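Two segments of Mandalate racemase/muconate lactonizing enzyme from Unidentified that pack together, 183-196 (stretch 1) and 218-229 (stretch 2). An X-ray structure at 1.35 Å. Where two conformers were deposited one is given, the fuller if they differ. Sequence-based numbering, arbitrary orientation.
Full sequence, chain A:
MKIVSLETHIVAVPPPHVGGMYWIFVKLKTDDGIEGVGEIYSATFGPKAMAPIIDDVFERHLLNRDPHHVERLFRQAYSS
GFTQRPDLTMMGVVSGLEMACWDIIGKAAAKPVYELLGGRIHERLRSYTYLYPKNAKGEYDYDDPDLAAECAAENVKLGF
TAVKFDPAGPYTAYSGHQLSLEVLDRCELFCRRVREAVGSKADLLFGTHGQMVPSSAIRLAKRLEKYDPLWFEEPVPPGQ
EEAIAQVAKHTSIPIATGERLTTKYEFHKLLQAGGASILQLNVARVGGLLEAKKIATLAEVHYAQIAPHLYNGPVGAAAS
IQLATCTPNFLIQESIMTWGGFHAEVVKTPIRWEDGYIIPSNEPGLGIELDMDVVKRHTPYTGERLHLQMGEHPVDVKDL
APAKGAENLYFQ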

# COMPACT_ATOMS: atom_id res chain seq x y z
N VAL A 183 28.50 -24.07 -5.21
CA VAL A 183 28.77 -23.02 -4.23
C VAL A 183 27.71 -23.03 -3.14
O VAL A 183 28.03 -22.91 -1.96
CB VAL A 183 28.93 -21.65 -4.90
CG1 VAL A 183 28.98 -20.53 -3.86
CG2 VAL A 183 30.19 -21.63 -5.76
N LEU A 184 26.44 -23.21 -3.51
CA LEU A 184 25.38 -23.32 -2.51
C LEU A 184 25.67 -24.48 -1.56
O LEU A 184 25.52 -24.34 -0.34
CB LEU A 184 24.01 -23.50 -3.17
CG LEU A 184 23.47 -22.30 -3.97
CD1 LEU A 184 22.25 -22.71 -4.79
CD2 LEU A 184 23.12 -21.15 -3.03
N ASP A 185 26.09 -25.62 -2.11
CA ASP A 185 26.44 -26.77 -1.29
C ASP A 185 27.57 -26.44 -0.32
O ASP A 185 27.55 -26.84 0.84
CB ASP A 185 26.90 -27.94 -2.17
CG ASP A 185 25.77 -28.64 -2.90
OD1 ASP A 185 24.58 -28.40 -2.58
OD2 ASP A 185 26.07 -29.45 -3.80
N ARG A 186 28.57 -25.72 -0.81
CA ARG A 186 29.72 -25.36 0.01
C ARG A 186 29.31 -24.43 1.15
O ARG A 186 29.78 -24.57 2.28
CB ARG A 186 30.82 -24.72 -0.84
CG ARG A 186 32.05 -24.32 -0.06
CD ARG A 186 33.12 -23.78 -0.98
NE ARG A 186 32.75 -22.47 -1.51
CZ ARG A 186 33.11 -22.01 -2.70
NH1 ARG A 186 33.82 -22.75 -3.53
NH2 ARG A 186 32.73 -20.80 -3.08
N CYS A 187 28.42 -23.49 0.86
CA CYS A 187 27.94 -22.56 1.88
C CYS A 187 27.27 -23.32 3.01
O CYS A 187 27.51 -23.06 4.20
CB CYS A 187 26.96 -21.55 1.29
SG CYS A 187 27.69 -20.35 0.18
N GLU A 188 26.43 -24.28 2.63
CA GLU A 188 25.72 -25.12 3.59
C GLU A 188 26.71 -25.96 4.41
O GLU A 188 26.56 -26.09 5.63
CB GLU A 188 24.75 -26.02 2.84
CG GLU A 188 23.46 -26.26 3.56
CD GLU A 188 22.52 -27.18 2.80
OE1 GLU A 188 22.39 -27.04 1.55
OE2 GLU A 188 21.90 -28.03 3.46
N LEU A 189 27.71 -26.52 3.73
CA LEU A 189 28.71 -27.37 4.39
C LEU A 189 29.55 -26.60 5.40
O LEU A 189 29.86 -27.11 6.47
CB LEU A 189 29.60 -28.05 3.35
CG LEU A 189 30.60 -29.05 3.94
CD1 LEU A 189 29.87 -30.16 4.70
CD2 LEU A 189 31.46 -29.64 2.84
N PHE A 190 29.93 -25.36 5.06
CA PHE A 190 30.64 -24.52 6.02
C PHE A 190 29.80 -24.32 7.28
O PHE A 190 30.30 -24.46 8.40
CB PHE A 190 30.98 -23.16 5.41
CG PHE A 190 32.37 -23.08 4.85
CD1 PHE A 190 32.69 -23.72 3.66
CD2 PHE A 190 33.35 -22.34 5.49
CE1 PHE A 190 33.98 -23.64 3.12
CE2 PHE A 190 34.63 -22.25 4.97
CZ PHE A 190 34.95 -22.90 3.79
N CYS A 191 28.52 -24.00 7.10
CA CYS A 191 27.66 -23.80 8.26
C CYS A 191 27.54 -25.08 9.08
O CYS A 191 27.59 -25.04 10.31
CB CYS A 191 26.28 -23.29 7.85
SG CYS A 191 26.31 -21.58 7.28
N ARG A 192 27.40 -26.22 8.40
CA ARG A 192 27.26 -27.49 9.09
C ARG A 192 28.50 -27.79 9.93
O ARG A 192 28.39 -28.14 11.11
CB ARG A 192 27.04 -28.61 8.08
CG ARG A 192 26.82 -29.96 8.73
CD ARG A 192 26.60 -31.05 7.69
NE ARG A 192 26.41 -32.36 8.31
CZ ARG A 192 25.22 -32.91 8.53
NH1 ARG A 192 24.12 -32.28 8.17
NH2 ARG A 192 25.14 -34.11 9.10
N ARG A 193 29.67 -27.65 9.32
CA ARG A 193 30.92 -27.98 10.00
C ARG A 193 31.24 -27.00 11.13
O ARG A 193 31.69 -27.42 12.20
CB ARG A 193 32.08 -28.05 9.01
CG ARG A 193 31.95 -29.17 7.98
CD ARG A 193 32.09 -30.55 8.61
NE ARG A 193 31.72 -31.60 7.66
CZ ARG A 193 32.46 -32.00 6.64
NH1 ARG A 193 33.64 -31.44 6.40
NH2 ARG A 193 32.03 -32.97 5.84
N VAL A 194 31.02 -25.71 10.90
CA VAL A 194 31.27 -24.71 11.93
C VAL A 194 30.29 -24.89 13.09
O VAL A 194 30.69 -24.87 14.25
CB VAL A 194 31.28 -23.26 11.40
CG1 VAL A 194 31.47 -22.28 12.55
CG2 VAL A 194 32.39 -23.08 10.37
N ARG A 195 29.00 -25.10 12.79
CA ARG A 195 28.03 -25.38 13.84
C ARG A 195 28.43 -26.60 14.67
O ARG A 195 28.33 -26.57 15.90
CB ARG A 195 26.61 -25.55 13.28
CG ARG A 195 25.59 -26.00 14.33
CD ARG A 195 25.42 -24.97 15.45
NE ARG A 195 24.68 -23.80 14.99
CZ ARG A 195 24.94 -22.55 15.36
NH1 ARG A 195 25.93 -22.29 16.20
NH2 ARG A 195 24.21 -21.55 14.88
N GLU A 196 28.88 -27.67 14.02
CA GLU A 196 29.33 -28.87 14.74
C GLU A 196 30.46 -28.52 15.70
O GLU A 196 30.51 -29.03 16.83
CB GLU A 196 29.79 -29.95 13.76
CG GLU A 196 30.34 -31.21 14.43
CD GLU A 196 30.88 -32.25 13.45
OE1 GLU A 196 31.41 -31.87 12.38
OE2 GLU A 196 30.77 -33.46 13.76
N ILE A 218 17.85 -15.72 -1.79
CA ILE A 218 16.73 -16.45 -1.20
C ILE A 218 16.94 -17.97 -1.25
O ILE A 218 16.71 -18.67 -0.25
CB ILE A 218 15.39 -16.01 -1.85
CG1 ILE A 218 15.07 -14.58 -1.41
CG2 ILE A 218 14.25 -16.97 -1.49
CD1 ILE A 218 14.00 -13.92 -2.25
N ARG A 219 17.41 -18.48 -2.39
CA ARG A 219 17.77 -19.90 -2.48
C ARG A 219 18.79 -20.28 -1.42
O ARG A 219 18.67 -21.32 -0.76
CB ARG A 219 18.30 -20.25 -3.88
CG ARG A 219 17.22 -20.34 -4.94
CD ARG A 219 17.81 -20.64 -6.30
NE ARG A 219 18.45 -21.95 -6.37
CZ ARG A 219 19.31 -22.31 -7.32
NH1 ARG A 219 19.65 -21.45 -8.28
NH2 ARG A 219 19.84 -23.52 -7.31
N LEU A 220 19.79 -19.42 -1.23
CA LEU A 220 20.83 -19.69 -0.24
C LEU A 220 20.26 -19.65 1.18
O LEU A 220 20.52 -20.53 1.99
CB LEU A 220 21.98 -18.69 -0.38
CG LEU A 220 23.08 -18.81 0.68
CD1 LEU A 220 23.66 -20.23 0.74
CD2 LEU A 220 24.18 -17.78 0.42
N ALA A 221 19.45 -18.63 1.47
CA ALA A 221 18.87 -18.50 2.80
C ALA A 221 18.08 -19.74 3.20
O ALA A 221 18.18 -20.20 4.34
CB ALA A 221 17.99 -17.26 2.88
N LYS A 222 17.31 -20.31 2.28
CA LYS A 222 16.51 -21.50 2.62
C LYS A 222 17.40 -22.65 3.07
O LYS A 222 17.02 -23.41 3.95
CB LYS A 222 15.59 -21.92 1.47
CG LYS A 222 14.56 -20.88 1.03
CD LYS A 222 14.09 -19.93 2.14
CE LYS A 222 12.96 -20.51 2.96
NZ LYS A 222 12.42 -19.48 3.91
N ARG A 223 18.58 -22.77 2.47
CA ARG A 223 19.55 -23.80 2.85
C ARG A 223 20.21 -23.54 4.19
O ARG A 223 20.57 -24.49 4.90
CB ARG A 223 20.63 -23.90 1.79
CG ARG A 223 20.18 -24.54 0.50
CD ARG A 223 21.21 -24.29 -0.56
NE ARG A 223 20.97 -24.96 -1.83
CZ ARG A 223 21.65 -26.01 -2.27
NH1 ARG A 223 22.60 -26.56 -1.52
NH2 ARG A 223 21.39 -26.51 -3.46
N LEU A 224 20.37 -22.27 4.54
CA LEU A 224 21.10 -21.91 5.75
C LEU A 224 20.22 -21.90 6.99
O LEU A 224 20.74 -21.94 8.11
CB LEU A 224 21.77 -20.54 5.58
CG LEU A 224 22.78 -20.44 4.44
CD1 LEU A 224 23.47 -19.08 4.50
CD2 LEU A 224 23.80 -21.58 4.48
N GLU A 225 18.91 -21.83 6.81
CA GLU A 225 18.00 -21.68 7.95
C GLU A 225 18.16 -22.79 9.00
O GLU A 225 18.07 -22.52 10.20
CB GLU A 225 16.54 -21.57 7.49
CG GLU A 225 16.22 -20.18 6.93
CD GLU A 225 14.84 -20.06 6.31
OE1 GLU A 225 14.10 -21.06 6.25
OE2 GLU A 225 14.48 -18.95 5.86
N LYS A 226 18.43 -24.01 8.56
CA LYS A 226 18.55 -25.12 9.50
C LYS A 226 19.73 -24.96 10.47
O LYS A 226 19.78 -25.64 11.49
CB LYS A 226 18.65 -26.46 8.77
CG LYS A 226 19.94 -26.66 7.96
CD LYS A 226 19.99 -28.03 7.27
CE LYS A 226 19.14 -28.09 6.00
NZ LYS A 226 19.64 -27.18 4.91
N TYR A 227 20.67 -24.06 10.16
CA TYR A 227 21.80 -23.83 11.05
C TYR A 227 21.64 -22.58 11.91
O TYR A 227 22.55 -22.22 12.65
CB TYR A 227 23.11 -23.82 10.27
CG TYR A 227 23.31 -25.13 9.57
CD1 TYR A 227 23.48 -26.30 10.30
CD2 TYR A 227 23.26 -25.23 8.18
CE1 TYR A 227 23.63 -27.53 9.68
CE2 TYR A 227 23.42 -26.45 7.55
CZ TYR A 227 23.60 -27.59 8.31
OH TYR A 227 23.74 -28.81 7.69
N ASP A 228 20.48 -21.93 11.81
CA ASP A 228 20.12 -20.76 12.62
C ASP A 228 21.22 -19.69 12.76
O ASP A 228 21.59 -19.33 13.88
CB ASP A 228 19.63 -21.21 14.00
CG ASP A 228 18.97 -20.08 14.80
OD1 ASP A 228 18.31 -19.20 14.21
OD2 ASP A 228 19.09 -20.08 16.04
N PRO A 229 21.74 -19.17 11.63
CA PRO A 229 22.74 -18.10 11.76
C PRO A 229 22.12 -16.85 12.38
O PRO A 229 20.93 -16.55 12.17
CB PRO A 229 23.14 -17.80 10.31
CG PRO A 229 22.48 -18.81 9.45
CD PRO A 229 21.38 -19.45 10.23
O HOH W 1 22.41 -29.12 -4.15
O HOH W 2 23.45 -29.50 5.27
O HOH W 3 23.92 -18.64 15.13

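Residues 183-196 form a continuous helix, and the helix of the second stretch, which includes residues 218-224, runs alongside it in the same general direction, their axes inclined by 31° and 9.6 Å apart at closest approach. The register pairs Leu184 with Leu220, Glu188 with Leu224 and Cys191 with Tyr227, and the contact buries 777 Å² in all.

The buried cysteines point toward the second stretch and pack against its leucines. Cys187 CB lies 3.6 Å from Leu220 CD1, and Cys191 SG is 3.8 Å from Leu224 CD2. Leu184, pointing toward the second stretch, sets CD2 3.8 Å from Leu220 CB, while its CB covers one face of the Arg223 guanidinium. That leaves the guanidinium edge free for charge pairing: Arg223 NH1 donates to Asp185 OD1 at 2.9 Å, in a salt bridge that water 1 reinforces by linking Asp185 OD1 to Arg223 NH2. Glu188 joins two cations, its OE1 accepting a weak bond from Arg223 NH1 (3.1 Å) and its OE2 a bond from Lys226 NZ (2.8 Å).

Further along the second stretch, Tyr227 lays one ring face against the backbone at Cys191 and Arg192, and water 2 connects its OH to Glu188 OE2. Arg195 leaves its backbone with chi1 t and then folds through two p rotamers, bringing NH2 within 2.9 Å of Tyr227 O, a hydrogen bond that ties the side chain of Arg195 to the backbone of the second stretch.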